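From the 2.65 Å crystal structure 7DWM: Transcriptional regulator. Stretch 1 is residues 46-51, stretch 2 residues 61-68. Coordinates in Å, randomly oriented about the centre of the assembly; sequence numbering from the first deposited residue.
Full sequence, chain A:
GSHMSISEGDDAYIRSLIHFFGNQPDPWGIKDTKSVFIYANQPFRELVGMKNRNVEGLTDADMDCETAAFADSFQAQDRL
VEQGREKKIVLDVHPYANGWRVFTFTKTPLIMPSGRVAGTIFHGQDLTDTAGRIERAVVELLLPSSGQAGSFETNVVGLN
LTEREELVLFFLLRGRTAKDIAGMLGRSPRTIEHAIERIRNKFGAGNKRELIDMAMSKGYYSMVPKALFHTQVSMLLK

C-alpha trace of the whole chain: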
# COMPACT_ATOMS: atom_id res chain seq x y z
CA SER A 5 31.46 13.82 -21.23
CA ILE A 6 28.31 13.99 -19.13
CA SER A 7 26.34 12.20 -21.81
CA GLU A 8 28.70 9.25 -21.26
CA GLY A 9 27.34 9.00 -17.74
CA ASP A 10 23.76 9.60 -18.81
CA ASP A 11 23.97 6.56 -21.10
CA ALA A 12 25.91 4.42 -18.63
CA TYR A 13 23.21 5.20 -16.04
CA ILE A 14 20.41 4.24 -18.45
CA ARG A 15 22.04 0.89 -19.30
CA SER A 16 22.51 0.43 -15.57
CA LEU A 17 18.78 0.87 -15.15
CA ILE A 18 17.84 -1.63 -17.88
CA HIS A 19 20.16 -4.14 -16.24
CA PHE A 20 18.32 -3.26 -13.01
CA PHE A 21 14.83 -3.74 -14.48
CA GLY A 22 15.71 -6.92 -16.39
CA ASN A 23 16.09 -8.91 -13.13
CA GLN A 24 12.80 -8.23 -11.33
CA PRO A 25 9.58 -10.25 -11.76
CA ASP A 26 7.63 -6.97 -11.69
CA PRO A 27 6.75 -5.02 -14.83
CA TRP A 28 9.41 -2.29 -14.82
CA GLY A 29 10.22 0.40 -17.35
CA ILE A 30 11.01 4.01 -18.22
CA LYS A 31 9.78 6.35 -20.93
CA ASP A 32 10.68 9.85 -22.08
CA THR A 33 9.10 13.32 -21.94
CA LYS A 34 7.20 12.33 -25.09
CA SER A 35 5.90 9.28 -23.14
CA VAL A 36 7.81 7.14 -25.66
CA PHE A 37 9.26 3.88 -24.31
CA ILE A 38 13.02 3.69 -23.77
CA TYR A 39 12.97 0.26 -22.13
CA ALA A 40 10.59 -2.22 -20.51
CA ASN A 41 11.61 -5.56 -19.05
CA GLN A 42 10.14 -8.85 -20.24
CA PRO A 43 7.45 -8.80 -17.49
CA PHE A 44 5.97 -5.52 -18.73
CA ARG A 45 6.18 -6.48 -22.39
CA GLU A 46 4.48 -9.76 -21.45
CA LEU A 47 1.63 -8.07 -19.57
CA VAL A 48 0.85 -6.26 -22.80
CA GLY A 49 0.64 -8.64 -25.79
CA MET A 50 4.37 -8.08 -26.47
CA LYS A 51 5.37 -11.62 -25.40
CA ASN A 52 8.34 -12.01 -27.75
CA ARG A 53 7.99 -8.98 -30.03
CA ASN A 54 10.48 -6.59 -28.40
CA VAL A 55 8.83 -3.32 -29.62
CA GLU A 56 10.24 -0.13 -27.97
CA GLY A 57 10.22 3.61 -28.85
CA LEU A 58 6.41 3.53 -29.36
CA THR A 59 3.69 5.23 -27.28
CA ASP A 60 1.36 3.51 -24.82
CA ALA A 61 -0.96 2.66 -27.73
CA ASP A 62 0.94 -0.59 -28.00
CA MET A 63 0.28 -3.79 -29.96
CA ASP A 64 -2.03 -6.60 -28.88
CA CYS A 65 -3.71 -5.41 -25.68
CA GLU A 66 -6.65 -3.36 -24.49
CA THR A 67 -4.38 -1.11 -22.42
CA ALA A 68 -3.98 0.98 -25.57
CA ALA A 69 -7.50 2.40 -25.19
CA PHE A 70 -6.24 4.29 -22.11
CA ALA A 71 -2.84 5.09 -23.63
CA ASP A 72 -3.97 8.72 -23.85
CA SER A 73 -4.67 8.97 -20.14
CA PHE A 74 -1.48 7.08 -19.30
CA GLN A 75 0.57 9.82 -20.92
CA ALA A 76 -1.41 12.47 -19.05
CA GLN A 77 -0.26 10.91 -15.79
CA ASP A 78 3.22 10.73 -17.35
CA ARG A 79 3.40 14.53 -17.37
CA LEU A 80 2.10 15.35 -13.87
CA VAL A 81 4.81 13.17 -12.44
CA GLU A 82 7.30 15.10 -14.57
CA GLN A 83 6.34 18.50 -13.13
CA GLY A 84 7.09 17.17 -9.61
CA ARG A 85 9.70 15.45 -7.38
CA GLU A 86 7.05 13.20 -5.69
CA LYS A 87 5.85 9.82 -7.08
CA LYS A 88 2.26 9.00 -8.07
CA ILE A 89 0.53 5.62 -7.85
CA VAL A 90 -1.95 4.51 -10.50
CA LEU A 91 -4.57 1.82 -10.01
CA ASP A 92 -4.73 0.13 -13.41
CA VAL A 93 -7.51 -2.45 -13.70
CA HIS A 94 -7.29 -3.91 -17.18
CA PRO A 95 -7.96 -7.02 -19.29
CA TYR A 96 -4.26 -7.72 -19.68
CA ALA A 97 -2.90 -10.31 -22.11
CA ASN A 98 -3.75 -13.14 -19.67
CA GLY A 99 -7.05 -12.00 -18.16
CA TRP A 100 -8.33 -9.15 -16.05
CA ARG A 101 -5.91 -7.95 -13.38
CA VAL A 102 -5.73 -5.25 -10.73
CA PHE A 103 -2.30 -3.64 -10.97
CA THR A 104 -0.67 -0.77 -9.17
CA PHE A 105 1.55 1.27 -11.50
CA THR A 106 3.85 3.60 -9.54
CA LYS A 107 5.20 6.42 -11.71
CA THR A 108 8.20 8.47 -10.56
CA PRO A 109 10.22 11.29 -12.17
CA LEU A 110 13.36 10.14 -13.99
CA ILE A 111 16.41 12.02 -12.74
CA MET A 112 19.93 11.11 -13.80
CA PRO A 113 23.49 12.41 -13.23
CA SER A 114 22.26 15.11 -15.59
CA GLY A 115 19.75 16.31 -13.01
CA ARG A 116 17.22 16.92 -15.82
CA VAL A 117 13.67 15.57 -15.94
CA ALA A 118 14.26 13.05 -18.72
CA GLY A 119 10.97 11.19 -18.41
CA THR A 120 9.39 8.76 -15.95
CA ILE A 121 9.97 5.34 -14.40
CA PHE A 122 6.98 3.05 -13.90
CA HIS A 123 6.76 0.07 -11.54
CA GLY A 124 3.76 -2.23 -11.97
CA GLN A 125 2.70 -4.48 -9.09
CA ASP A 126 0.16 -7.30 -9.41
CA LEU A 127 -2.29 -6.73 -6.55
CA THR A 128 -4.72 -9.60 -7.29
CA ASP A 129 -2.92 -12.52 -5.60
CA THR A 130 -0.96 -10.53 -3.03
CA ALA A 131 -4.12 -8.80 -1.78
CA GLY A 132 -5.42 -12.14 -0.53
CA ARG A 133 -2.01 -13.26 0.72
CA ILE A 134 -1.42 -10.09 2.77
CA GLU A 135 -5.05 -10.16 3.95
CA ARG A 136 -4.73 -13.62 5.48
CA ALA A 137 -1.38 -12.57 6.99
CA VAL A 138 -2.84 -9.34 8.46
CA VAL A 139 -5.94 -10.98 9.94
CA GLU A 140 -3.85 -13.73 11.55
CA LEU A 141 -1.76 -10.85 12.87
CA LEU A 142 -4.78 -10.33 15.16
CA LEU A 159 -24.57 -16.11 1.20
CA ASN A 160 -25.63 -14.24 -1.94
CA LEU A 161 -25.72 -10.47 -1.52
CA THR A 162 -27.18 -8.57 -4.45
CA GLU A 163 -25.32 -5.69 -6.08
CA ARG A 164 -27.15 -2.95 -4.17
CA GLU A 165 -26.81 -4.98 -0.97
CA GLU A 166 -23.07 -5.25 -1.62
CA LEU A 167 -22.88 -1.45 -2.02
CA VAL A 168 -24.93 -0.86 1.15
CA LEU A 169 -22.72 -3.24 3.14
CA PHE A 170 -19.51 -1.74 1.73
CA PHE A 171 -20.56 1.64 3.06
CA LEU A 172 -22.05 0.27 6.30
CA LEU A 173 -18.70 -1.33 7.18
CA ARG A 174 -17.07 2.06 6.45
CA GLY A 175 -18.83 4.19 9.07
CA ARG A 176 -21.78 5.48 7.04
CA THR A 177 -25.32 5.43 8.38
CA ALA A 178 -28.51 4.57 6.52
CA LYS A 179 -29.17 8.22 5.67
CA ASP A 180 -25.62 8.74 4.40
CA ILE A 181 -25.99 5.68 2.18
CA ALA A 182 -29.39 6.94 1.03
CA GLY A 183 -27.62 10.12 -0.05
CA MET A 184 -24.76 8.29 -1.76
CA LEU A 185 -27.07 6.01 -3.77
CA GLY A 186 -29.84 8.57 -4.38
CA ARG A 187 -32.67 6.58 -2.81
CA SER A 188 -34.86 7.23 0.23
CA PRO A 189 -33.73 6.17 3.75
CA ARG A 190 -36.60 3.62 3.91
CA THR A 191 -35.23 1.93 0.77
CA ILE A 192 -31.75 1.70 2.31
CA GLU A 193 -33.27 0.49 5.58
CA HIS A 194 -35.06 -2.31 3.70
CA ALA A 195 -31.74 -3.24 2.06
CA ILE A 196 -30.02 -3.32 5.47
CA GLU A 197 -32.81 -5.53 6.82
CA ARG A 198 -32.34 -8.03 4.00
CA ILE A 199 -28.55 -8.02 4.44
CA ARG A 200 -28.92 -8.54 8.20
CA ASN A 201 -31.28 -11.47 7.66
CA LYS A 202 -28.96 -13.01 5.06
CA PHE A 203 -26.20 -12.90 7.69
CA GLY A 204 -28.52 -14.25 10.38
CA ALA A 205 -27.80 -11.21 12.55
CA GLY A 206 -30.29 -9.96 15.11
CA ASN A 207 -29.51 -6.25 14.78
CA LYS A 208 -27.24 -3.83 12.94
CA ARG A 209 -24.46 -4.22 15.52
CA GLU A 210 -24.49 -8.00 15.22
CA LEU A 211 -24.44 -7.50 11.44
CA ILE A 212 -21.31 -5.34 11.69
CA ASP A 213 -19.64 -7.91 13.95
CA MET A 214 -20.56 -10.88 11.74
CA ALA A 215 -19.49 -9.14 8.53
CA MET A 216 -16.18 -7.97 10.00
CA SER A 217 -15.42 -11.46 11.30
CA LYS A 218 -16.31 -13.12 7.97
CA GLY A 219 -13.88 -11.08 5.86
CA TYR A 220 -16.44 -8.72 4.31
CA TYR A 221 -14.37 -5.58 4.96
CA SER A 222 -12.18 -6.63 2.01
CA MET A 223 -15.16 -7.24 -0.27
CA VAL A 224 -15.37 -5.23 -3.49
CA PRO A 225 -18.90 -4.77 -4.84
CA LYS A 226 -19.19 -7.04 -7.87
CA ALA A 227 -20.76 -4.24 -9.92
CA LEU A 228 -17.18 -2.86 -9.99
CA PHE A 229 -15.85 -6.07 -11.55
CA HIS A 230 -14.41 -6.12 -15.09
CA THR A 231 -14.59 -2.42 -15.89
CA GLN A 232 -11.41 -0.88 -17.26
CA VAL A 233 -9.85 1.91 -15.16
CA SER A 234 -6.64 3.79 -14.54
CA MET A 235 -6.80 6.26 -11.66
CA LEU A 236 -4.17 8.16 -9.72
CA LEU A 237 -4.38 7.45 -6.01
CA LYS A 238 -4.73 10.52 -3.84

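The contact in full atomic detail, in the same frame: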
# COMPACT_ATOMS: atom_id res chain seq x y z
N GLU A 46 5.34 -8.59 -21.47
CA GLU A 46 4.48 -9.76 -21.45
C GLU A 46 3.11 -9.48 -20.86
O GLU A 46 2.16 -10.23 -21.14
CB GLU A 46 5.15 -10.89 -20.67
CG GLU A 46 4.54 -12.25 -20.92
CD GLU A 46 5.58 -13.34 -21.02
OE1 GLU A 46 6.79 -13.02 -20.99
OE2 GLU A 46 5.19 -14.52 -21.12
N LEU A 47 2.96 -8.41 -20.07
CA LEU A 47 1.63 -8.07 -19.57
C LEU A 47 0.79 -7.42 -20.66
O LEU A 47 -0.42 -7.64 -20.74
CB LEU A 47 1.76 -7.16 -18.35
CG LEU A 47 0.45 -6.67 -17.73
CD1 LEU A 47 -0.08 -7.76 -16.82
CD2 LEU A 47 0.64 -5.37 -16.96
N VAL A 48 1.43 -6.63 -21.52
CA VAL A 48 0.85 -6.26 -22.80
C VAL A 48 1.14 -7.45 -23.71
O VAL A 48 1.93 -8.33 -23.34
CB VAL A 48 1.47 -4.93 -23.31
CG1 VAL A 48 0.96 -4.55 -24.70
CG2 VAL A 48 1.18 -3.81 -22.32
N GLY A 49 0.51 -7.51 -24.88
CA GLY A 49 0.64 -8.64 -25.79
C GLY A 49 2.04 -8.88 -26.34
O GLY A 49 2.24 -9.78 -27.16
N MET A 50 3.01 -8.08 -25.90
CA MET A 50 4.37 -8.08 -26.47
C MET A 50 5.22 -9.19 -25.86
O MET A 50 6.30 -8.98 -25.31
CB MET A 50 5.00 -6.71 -26.27
CG MET A 50 4.07 -5.53 -26.60
SD MET A 50 3.64 -5.32 -28.36
CE MET A 50 2.43 -6.62 -28.60
N LYS A 51 4.71 -10.42 -25.97
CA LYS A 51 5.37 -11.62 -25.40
C LYS A 51 6.81 -11.71 -25.90
O LYS A 51 7.73 -11.64 -25.07
CB LYS A 51 4.64 -12.89 -25.82
CG LYS A 51 4.71 -14.05 -24.84
CD LYS A 51 6.10 -14.55 -24.60
CE LYS A 51 6.12 -15.95 -24.02
NZ LYS A 51 5.03 -16.79 -24.55
N ALA A 61 -0.06 3.34 -26.81
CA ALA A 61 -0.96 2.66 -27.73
C ALA A 61 -0.16 1.55 -28.39
O ALA A 61 0.26 1.61 -29.55
CB ALA A 61 -1.52 3.63 -28.77
N ASP A 62 0.05 0.50 -27.61
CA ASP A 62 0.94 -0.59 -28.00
C ASP A 62 0.19 -1.56 -28.91
O ASP A 62 -0.92 -1.28 -29.38
CB ASP A 62 1.48 -1.30 -26.77
CG ASP A 62 2.68 -0.60 -26.16
OD1 ASP A 62 3.81 -1.07 -26.42
OD2 ASP A 62 2.51 0.40 -25.43
N MET A 63 0.82 -2.71 -29.15
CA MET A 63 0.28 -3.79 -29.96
C MET A 63 -0.42 -4.76 -29.00
O MET A 63 0.01 -4.90 -27.85
CB MET A 63 1.39 -4.53 -30.71
CG MET A 63 2.44 -3.73 -31.50
SD MET A 63 2.32 -3.70 -33.29
CE MET A 63 3.63 -4.90 -33.60
N ASP A 64 -1.52 -5.35 -29.45
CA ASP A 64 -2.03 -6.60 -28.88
C ASP A 64 -2.47 -6.52 -27.41
O ASP A 64 -2.34 -7.50 -26.66
CB ASP A 64 -0.97 -7.68 -29.04
CG ASP A 64 -0.82 -8.18 -30.49
OD1 ASP A 64 -0.99 -7.37 -31.41
OD2 ASP A 64 -0.52 -9.37 -30.70
N CYS A 65 -3.10 -5.40 -27.02
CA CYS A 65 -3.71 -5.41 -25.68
C CYS A 65 -4.59 -4.20 -25.50
O CYS A 65 -4.35 -3.14 -26.09
CB CYS A 65 -2.66 -5.47 -24.56
SG CYS A 65 -3.43 -5.70 -22.94
N GLU A 66 -5.61 -4.36 -24.66
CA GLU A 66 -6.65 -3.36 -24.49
C GLU A 66 -6.15 -2.13 -23.76
O GLU A 66 -6.80 -1.08 -23.83
CB GLU A 66 -7.84 -3.97 -23.74
CG GLU A 66 -8.39 -5.25 -24.35
CD GLU A 66 -9.70 -5.04 -25.07
OE1 GLU A 66 -10.33 -6.06 -25.45
OE2 GLU A 66 -10.11 -3.87 -25.26
N THR A 67 -5.02 -2.26 -23.05
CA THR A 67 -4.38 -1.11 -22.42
C THR A 67 -4.34 0.09 -23.33
O THR A 67 -4.51 1.23 -22.86
CB THR A 67 -2.95 -1.49 -22.00
OG1 THR A 67 -2.37 -2.35 -22.98
CG2 THR A 67 -2.98 -2.22 -20.66
N ALA A 68 -4.15 -0.12 -24.64
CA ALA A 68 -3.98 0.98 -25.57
C ALA A 68 -5.15 1.97 -25.54
O ALA A 68 -4.96 3.16 -25.81
CB ALA A 68 -3.79 0.45 -26.99

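How do the two backbones meet? Stretch 1 leaves its helix at Val 48 and turns, and the closest approach of the chains falls just after, where the CA atoms of Gly 49 and Asp 64 lie 4.6 Å apart. Both segments are loop here, and the facing residues come from the run 62 to 65, with Thr 67 joining from the 3-10 segment.

What polar chemistry links them? No clear hydrogen bond crosses the contact. Gly 49 CA sits 3.3 Å from Asp 64 O, a CA-H...O contact in which a carbon-bound hydrogen, slightly polarised by the adjoining peptides, faces a carbonyl oxygen. Glycine suits this spot: an ideal CB would lie 2.2 Å from Asp 64 O, a clash.

Which side chains pack together? Val 48, buried, places CG1 3.7 Å from Cys 65 CB and 3.9 Å from Asp 62 CB, while its CG2 lies 3.9 Å from Thr 67 OG1, a methyl-to-hydroxyl van der Waals contact. Met 50 starts sideways, but its m, m, p rotamer brings its end closer to stretch 2. There Met 50 CE lies 3.1 Å from Met 63 CB, which is tight for two carbons, and 3.6 Å from Asp 64 CB.

What do these side chains share? Met 63 O is approached by both, at 3.3 Å from Val 48 CG1 and 3.1 Å from Met 50 CE, so the two side chains converge on one backbone carbonyl.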